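Cysteine protease (Xylella fastidiosa, PDB 3OIS) is probably a papain-family cysteine peptidase, hydrolysing peptide bonds in proteins, and binds uridine-5'-diphosphate. Local coordinates at residues A[77-82]-A[109-114]; A[113-118]-A[126-131]. All coordinates share one frame; numbering follows the deposited sequence.

Contact 1: A[77-82]-A[109-114]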
loop_
_atom_site.group_PDB
_atom_site.type_symbol
_atom_site.label_atom_id
_atom_site.label_comp_id
_atom_site.label_asym_id
_atom_site.label_seq_id
_atom_site.Cartn_x
_atom_site.Cartn_y
_atom_site.Cartn_z
ATOM N N SER A 77 -5.719 0.857 -7.296
ATOM C CA SER A 77 -4.311 1.097 -7.305
ATOM C C SER A 77 -3.725 1.167 -5.901
ATOM O O SER A 77 -2.642 1.740 -5.721
ATOM C CB SER A 77 -4.034 2.374 -8.139
ATOM O OG SER A 77 -4.672 3.468 -7.487
ATOM N N CYS A 78 -4.416 0.598 -4.911
ATOM C CA CYS A 78 -3.948 0.787 -3.504
ATOM C C CYS A 78 -2.506 0.278 -3.310
ATOM O O CYS A 78 -1.717 0.942 -2.566
ATOM C CB CYS A 78 -4.832 0.106 -2.417
ATOM S SG CYS A 78 -4.943 -1.704 -2.703
ATOM N N THR A 79 -2.143 -0.879 -3.910
ATOM C CA THR A 79 -0.791 -1.371 -3.729
ATOM C C THR A 79 0.192 -0.318 -4.259
ATOM O O THR A 79 1.231 -0.118 -3.619
ATOM C CB THR A 79 -0.520 -2.744 -4.337
ATOM O OG1 THR A 79 -0.617 -2.640 -5.774
ATOM C CG2 THR A 79 -1.545 -3.736 -3.809
ATOM N N ALA A 80 -0.072 0.361 -5.399
ATOM C CA ALA A 80 0.870 1.339 -5.941
ATOM C C ALA A 80 0.914 2.588 -5.086
ATOM O O ALA A 80 1.974 3.304 -5.041
ATOM C CB ALA A 80 0.410 1.720 -7.285
ATOM N N ASN A 81 -0.225 2.911 -4.470
ATOM C CA ASN A 81 -0.286 4.077 -3.558
ATOM C C ASN A 81 0.501 3.872 -2.268
ATOM O O ASN A 81 1.300 4.764 -1.852
ATOM C CB ASN A 81 -1.728 4.476 -3.233
ATOM C CG ASN A 81 -2.387 5.218 -4.355
ATOM O OD1 ASN A 81 -2.676 4.635 -5.468
ATOM N ND2 ASN A 81 -2.636 6.476 -4.142
ATOM N N ALA A 82 0.368 2.676 -1.674
ATOM C CA ALA A 82 1.112 2.317 -0.498
ATOM C C ALA A 82 2.621 2.282 -0.833
ATOM O O ALA A 82 3.423 2.817 -0.086
ATOM C CB ALA A 82 0.668 0.944 0.065
ATOM N N TYR A 109 0.636 0.024 -13.785
ATOM C CA TYR A 109 0.640 -0.518 -15.159
ATOM C C TYR A 109 1.586 -1.731 -15.192
ATOM O O TYR A 109 1.210 -2.855 -15.632
ATOM C CB TYR A 109 1.073 0.593 -16.165
ATOM C CG TYR A 109 1.117 0.066 -17.567
ATOM C CD1 TYR A 109 0.040 0.240 -18.373
ATOM C CD2 TYR A 109 2.217 -0.624 -18.053
ATOM C CE1 TYR A 109 0.024 -0.303 -19.661
ATOM C CE2 TYR A 109 2.213 -1.126 -19.402
ATOM C CZ TYR A 109 1.154 -0.967 -20.128
ATOM O OH TYR A 109 1.219 -1.445 -21.384
ATOM N N ASN A 110 2.794 -1.578 -14.632
ATOM C CA ASN A 110 3.702 -2.648 -14.655
ATOM C C ASN A 110 3.319 -3.824 -13.773
ATOM O O ASN A 110 3.612 -4.965 -14.125
ATOM C CB ASN A 110 5.124 -2.102 -14.410
ATOM C CG ASN A 110 5.600 -1.289 -15.633
ATOM O OD1 ASN A 110 5.751 -1.821 -16.710
ATOM N ND2 ASN A 110 5.777 0.003 -15.453
ATOM N N GLU A 111 2.643 -3.586 -12.645
ATOM C CA GLU A 111 2.150 -4.727 -11.862
ATOM C C GLU A 111 1.225 -5.593 -12.725
ATOM O O GLU A 111 1.306 -6.780 -12.656
ATOM C CB GLU A 111 1.305 -4.267 -10.657
ATOM C CG GLU A 111 2.113 -3.627 -9.575
ATOM C CD GLU A 111 1.257 -2.946 -8.506
ATOM O OE1 GLU A 111 0.330 -2.208 -8.842
ATOM O OE2 GLU A 111 1.524 -3.261 -7.306
ATOM N N ARG A 112 0.398 -4.991 -13.560
ATOM C CA ARG A 112 -0.635 -5.747 -14.323
ATOM C C ARG A 112 -0.001 -6.417 -15.587
ATOM O O ARG A 112 -0.653 -7.153 -16.244
ATOM C CB ARG A 112 -1.776 -4.832 -14.683
ATOM C CG ARG A 112 -2.595 -4.642 -13.298
ATOM C CD ARG A 112 -3.795 -3.726 -13.519
ATOM N NE ARG A 112 -3.178 -2.463 -13.780
ATOM C CZ ARG A 112 -3.567 -1.650 -14.709
ATOM N NH1 ARG A 112 -4.667 -1.943 -15.429
ATOM N NH2 ARG A 112 -2.882 -0.529 -14.852
ATOM N N LYS A 113 1.267 -6.126 -15.871
ATOM C CA LYS A 113 2.079 -6.945 -16.835
ATOM C C LYS A 113 2.461 -8.263 -16.227
ATOM O O LYS A 113 2.733 -9.241 -16.969
ATOM C CB LYS A 113 3.365 -6.194 -17.256
ATOM C CG LYS A 113 3.038 -4.865 -18.023
ATOM C CD LYS A 113 2.306 -5.037 -19.371
ATOM C CE LYS A 113 3.196 -5.659 -20.441
ATOM N NZ LYS A 113 2.337 -6.070 -21.661
ATOM N N ILE A 114 2.554 -8.354 -14.902
ATOM C CA ILE A 114 2.908 -9.589 -14.237
ATOM C C ILE A 114 1.667 -10.472 -13.939
ATOM O O ILE A 114 1.637 -11.693 -14.275
ATOM C CB ILE A 114 3.640 -9.316 -12.848
ATOM C CG1 ILE A 114 4.925 -8.550 -13.181
ATOM C CG2 ILE A 114 4.009 -10.613 -12.245
ATOM C CD1 ILE A 114 5.612 -7.897 -11.939
#
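The hydroxyl of Thr79 donates a hydrogen bond to the carboxylate of Glu111, and this 2.7 Å link from OG1 to OE2 is the one polar bond between 77-82 and 109-114. It enters OE2 through the syn lone pair, on the side of the other oxygen, so OE1 also lies near, 3.2 Å from Thr79 OG1. The rotation of Thr79 about its first side-chain bond (chi1 66°) turns OG1 toward Glu111, which reaches over with a chain extended beyond CG. Beside the bond, the Ala80 methyl packs loosely on the same carboxylate, CB 4.2 Å from Glu111 OE1. The backbones stay well apart, with 8.6 Å between the CA atoms of Ala80 and Glu111, so a long side chain has to span the gap. This is the helical side of a papain-like fold, in which the central helix typically opens with the nucleophilic cysteine; Cys78, touching His237 of strand 233-245 and starting helix 78-93, is consistent with that position. The buried carboxylate of Glu111 lies beside the first turn of this helix, where it takes the hydrogen bond of the Thr79 hydroxyl. Ala80 also packs on Ile107 within helix 104-114, and Thr79 on Ile126 of helix 126-135.

Contact 2: A[113-118]-A[126-131]. With UDP (uridine-5'-diphosphate), chain E.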
loop_
_atom_site.group_PDB
_atom_site.type_symbol
_atom_site.label_atom_id
_atom_site.label_comp_id
_atom_site.label_asym_id
_atom_site.label_seq_id
_atom_site.Cartn_x
_atom_site.Cartn_y
_atom_site.Cartn_z
ATOM N N LYS A 113 1.267 -6.126 -15.871
ATOM C CA LYS A 113 2.079 -6.945 -16.835
ATOM C C LYS A 113 2.461 -8.263 -16.227
ATOM O O LYS A 113 2.733 -9.241 -16.969
ATOM C CB LYS A 113 3.365 -6.194 -17.256
ATOM C CG LYS A 113 3.038 -4.865 -18.023
ATOM C CD LYS A 113 2.306 -5.037 -19.371
ATOM C CE LYS A 113 3.196 -5.659 -20.441
ATOM N NZ LYS A 113 2.337 -6.070 -21.661
ATOM N N ILE A 114 2.554 -8.354 -14.902
ATOM C CA ILE A 114 2.908 -9.589 -14.237
ATOM C C ILE A 114 1.667 -10.472 -13.939
ATOM O O ILE A 114 1.637 -11.693 -14.275
ATOM C CB ILE A 114 3.640 -9.316 -12.848
ATOM C CG1 ILE A 114 4.925 -8.550 -13.181
ATOM C CG2 ILE A 114 4.009 -10.613 -12.245
ATOM C CD1 ILE A 114 5.612 -7.897 -11.939
ATOM N N GLU A 115 0.663 -9.823 -13.328
ATOM C CA GLU A 115 -0.557 -10.511 -12.918
ATOM C C GLU A 115 -1.731 -9.521 -13.091
ATOM O O GLU A 115 -1.619 -8.354 -12.669
ATOM C CB GLU A 115 -0.347 -10.899 -11.441
ATOM C CG GLU A 115 -1.610 -11.509 -10.772
ATOM C CD GLU A 115 -1.643 -13.024 -10.808
ATOM O OE1 GLU A 115 -0.581 -13.705 -10.831
ATOM O OE2 GLU A 115 -2.757 -13.594 -10.638
ATOM N N GLY A 116 -2.831 -9.985 -13.640
ATOM C CA GLY A 116 -3.969 -9.122 -14.022
ATOM C C GLY A 116 -3.732 -8.749 -15.485
ATOM O O GLY A 116 -3.125 -9.514 -16.278
ATOM N N HIS A 117 -4.234 -7.585 -15.847
ATOM C CA HIS A 117 -4.124 -7.146 -17.254
ATOM C C HIS A 117 -4.244 -5.617 -17.286
ATOM O O HIS A 117 -5.056 -5.038 -16.547
ATOM C CB HIS A 117 -5.168 -7.819 -18.189
ATOM C CG HIS A 117 -4.900 -7.570 -19.638
ATOM N ND1 HIS A 117 -4.342 -8.525 -20.471
ATOM C CD2 HIS A 117 -5.068 -6.461 -20.391
ATOM C CE1 HIS A 117 -4.197 -8.007 -21.684
ATOM N NE2 HIS A 117 -4.619 -6.756 -21.652
ATOM N N VAL A 118 -3.432 -4.976 -18.128
ATOM C CA VAL A 118 -3.370 -3.530 -18.137
ATOM C C VAL A 118 -4.660 -2.907 -18.641
ATOM O O VAL A 118 -4.964 -1.763 -18.350
ATOM C CB VAL A 118 -2.152 -3.034 -18.973
ATOM C CG1 VAL A 118 -0.877 -3.481 -18.300
ATOM C CG2 VAL A 118 -2.230 -3.486 -20.441
ATOM N N ILE A 126 0.956 -7.032 -3.729
ATOM C CA ILE A 126 2.108 -6.234 -3.203
ATOM C C ILE A 126 3.446 -6.720 -3.719
ATOM O O ILE A 126 4.295 -5.901 -4.196
ATOM C CB ILE A 126 2.098 -6.192 -1.670
ATOM C CG1 ILE A 126 0.767 -5.499 -1.291
ATOM C CG2 ILE A 126 3.352 -5.332 -1.192
ATOM C CD1 ILE A 126 0.525 -5.627 0.187
ATOM N N ARG A 127 3.596 -8.042 -3.747
ATOM C CA ARG A 127 4.875 -8.584 -4.145
ATOM C C ARG A 127 5.209 -8.206 -5.594
ATOM O O ARG A 127 6.400 -8.091 -5.981
ATOM C CB ARG A 127 4.947 -10.093 -3.939
ATOM C CG ARG A 127 4.100 -10.934 -5.006
ATOM C CD ARG A 127 4.218 -12.496 -4.812
ATOM N NE ARG A 127 5.614 -12.703 -4.835
ATOM C CZ ARG A 127 6.363 -13.167 -3.822
ATOM N NH1 ARG A 127 5.839 -13.807 -2.738
ATOM N NH2 ARG A 127 7.691 -13.068 -3.967
ATOM N N ASP A 128 4.190 -8.001 -6.416
ATOM C CA ASP A 128 4.420 -7.641 -7.810
ATOM C C ASP A 128 4.731 -6.123 -7.964
ATOM O O ASP A 128 5.588 -5.743 -8.735
ATOM C CB ASP A 128 3.172 -7.974 -8.659
ATOM C CG ASP A 128 3.027 -9.471 -8.849
ATOM O OD1 ASP A 128 4.052 -10.198 -8.641
ATOM O OD2 ASP A 128 1.915 -9.913 -9.221
ATOM N N GLY A 129 4.092 -5.294 -7.128
ATOM C CA GLY A 129 4.499 -3.869 -7.065
ATOM C C GLY A 129 5.964 -3.793 -6.632
ATOM O O GLY A 129 6.694 -2.973 -7.145
ATOM N N ILE A 130 6.351 -4.607 -5.651
ATOM C CA ILE A 130 7.749 -4.640 -5.205
ATOM C C ILE A 130 8.709 -5.134 -6.287
ATOM O O ILE A 130 9.752 -4.558 -6.511
ATOM C CB ILE A 130 7.836 -5.438 -3.919
ATOM C CG1 ILE A 130 7.186 -4.624 -2.816
ATOM C CG2 ILE A 130 9.321 -5.686 -3.474
ATOM C CD1 ILE A 130 7.043 -5.504 -1.512
ATOM N N LYS A 131 8.318 -6.155 -7.030
ATOM C CA LYS A 131 9.093 -6.574 -8.183
ATOM C C LYS A 131 9.323 -5.436 -9.209
ATOM O O LYS A 131 10.445 -5.298 -9.722
ATOM C CB LYS A 131 8.419 -7.731 -8.869
ATOM C CG LYS A 131 9.412 -8.484 -9.817
ATOM C CD LYS A 131 10.141 -9.621 -9.142
ATOM C CE LYS A 131 11.043 -10.302 -10.091
ATOM N NZ LYS A 131 11.860 -11.195 -9.272
HETATM N N1 UDP E . 13.678 -11.880 -3.113
HETATM C C2 UDP E . 13.308 -11.238 -1.963
HETATM N N3 UDP E . 13.906 -10.018 -1.673
HETATM C C4 UDP E . 14.826 -9.466 -2.505
HETATM C C5 UDP E . 15.247 -10.135 -3.669
HETATM C C6 UDP E . 14.554 -11.308 -3.999
HETATM O O2 UDP E . 12.492 -11.669 -1.211
HETATM O O4 UDP E . 15.380 -8.392 -2.104
HETATM C "C1'" UDP E . 13.093 -13.252 -3.309
HETATM C "C2'" UDP E . 11.634 -13.253 -3.712
HETATM O "O2'" UDP E . 11.118 -14.486 -3.215
HETATM C "C3'" UDP E . 11.800 -13.328 -5.178
HETATM C "C4'" UDP E . 12.960 -14.338 -5.330
HETATM O "O4'" UDP E . 13.867 -13.996 -4.261
HETATM O "O3'" UDP E . 10.604 -13.898 -5.703
HETATM C "C5'" UDP E . 13.581 -14.240 -6.720
HETATM O "O5'" UDP E . 14.122 -12.926 -6.839
HETATM P PA UDP E . 15.147 -12.504 -7.894
HETATM O O1A UDP E . 15.243 -11.039 -8.077
HETATM O O2A UDP E . 16.442 -13.213 -7.697
HETATM O O3A UDP E . 14.406 -13.152 -9.192
HETATM P PB UDP E . 14.575 -13.000 -10.793
HETATM O O1B UDP E . 14.703 -14.349 -11.331
HETATM O O2B UDP E . 13.393 -12.281 -11.190
HETATM O O3B UDP E . 15.774 -12.191 -11.185
#
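Van der Waals packing joins Ile114 to Asp128, the pair that brings 113-118 and 126-131 together. The gamma methyl of Ile114 comes up against the carboxylate, with CG2 3.6 Å from Asp128 OD1. A chi1 of -62° puts CG2 anti to the backbone N and directs it there, with CG1 leading CD1 along the helix. CD1 lies over the Asp128 backbone, 3.9 Å from Asp128 O, and reaches Lys131 CB at 4.2 Å. Glu115 adds its own methylene, CB, 3.3 Å from Asp128 OD2.

No hydrogen bond or salt bridge crosses between the segments, and Glu115 OE1 and Asp128 OD2 lie 4.8 Å apart as like charges. Their carboxylate planes are nearly parallel, 22° apart, and the proximity could raise the proton affinity of one or both groups.

Of the two segments, only 126-131 touches UDP. Lys131 leans on Ile114 only at its base; the chain then bends at chi2 (91°) and runs out extended to the diphosphate of UDP, where NZ donates a 2.7 Å hydrogen bond to O2B and a weak one to the bridging O3A. Arg127 approaches the ribose, NH2 being 3.5 Å from UDP O3', while a salt bridge to Asp44 steadies the guanidinium. Asp41, Asp44, Phe45, Lys135 and Tyr184 complete the hydrogen bonding of the nucleotide.

Helix 126-135 is held between several parts of the fold: Asp128 packs on Ile114 and Glu115, Ile130 on Leu83 of helix 78-93, and Ile126 and Ile130 rest on Trp284 of strand 280-287.

Contacts 1 and 2, with centres 6 Å apart, show one helix serving two neighbours: helix 104-114 sends Glu111 to the start of helix 78-93 and, a turn later, Ile114 to helix 126-135. Glu111 itself also packs near the backbone of Gly129, and Arg112 NH1 makes weak hydrogen bonds to the carbonyl oxygens of Val118 and His117, tying the helix to the loop of contact 2. Only contact 2 reaches the nucleotide directly. Contact 1 lies behind Lys131, the side chain of Glu111 being about 8 Å from that of Lys131 and about 14 Å from UDP, and does not touch the nucleotide.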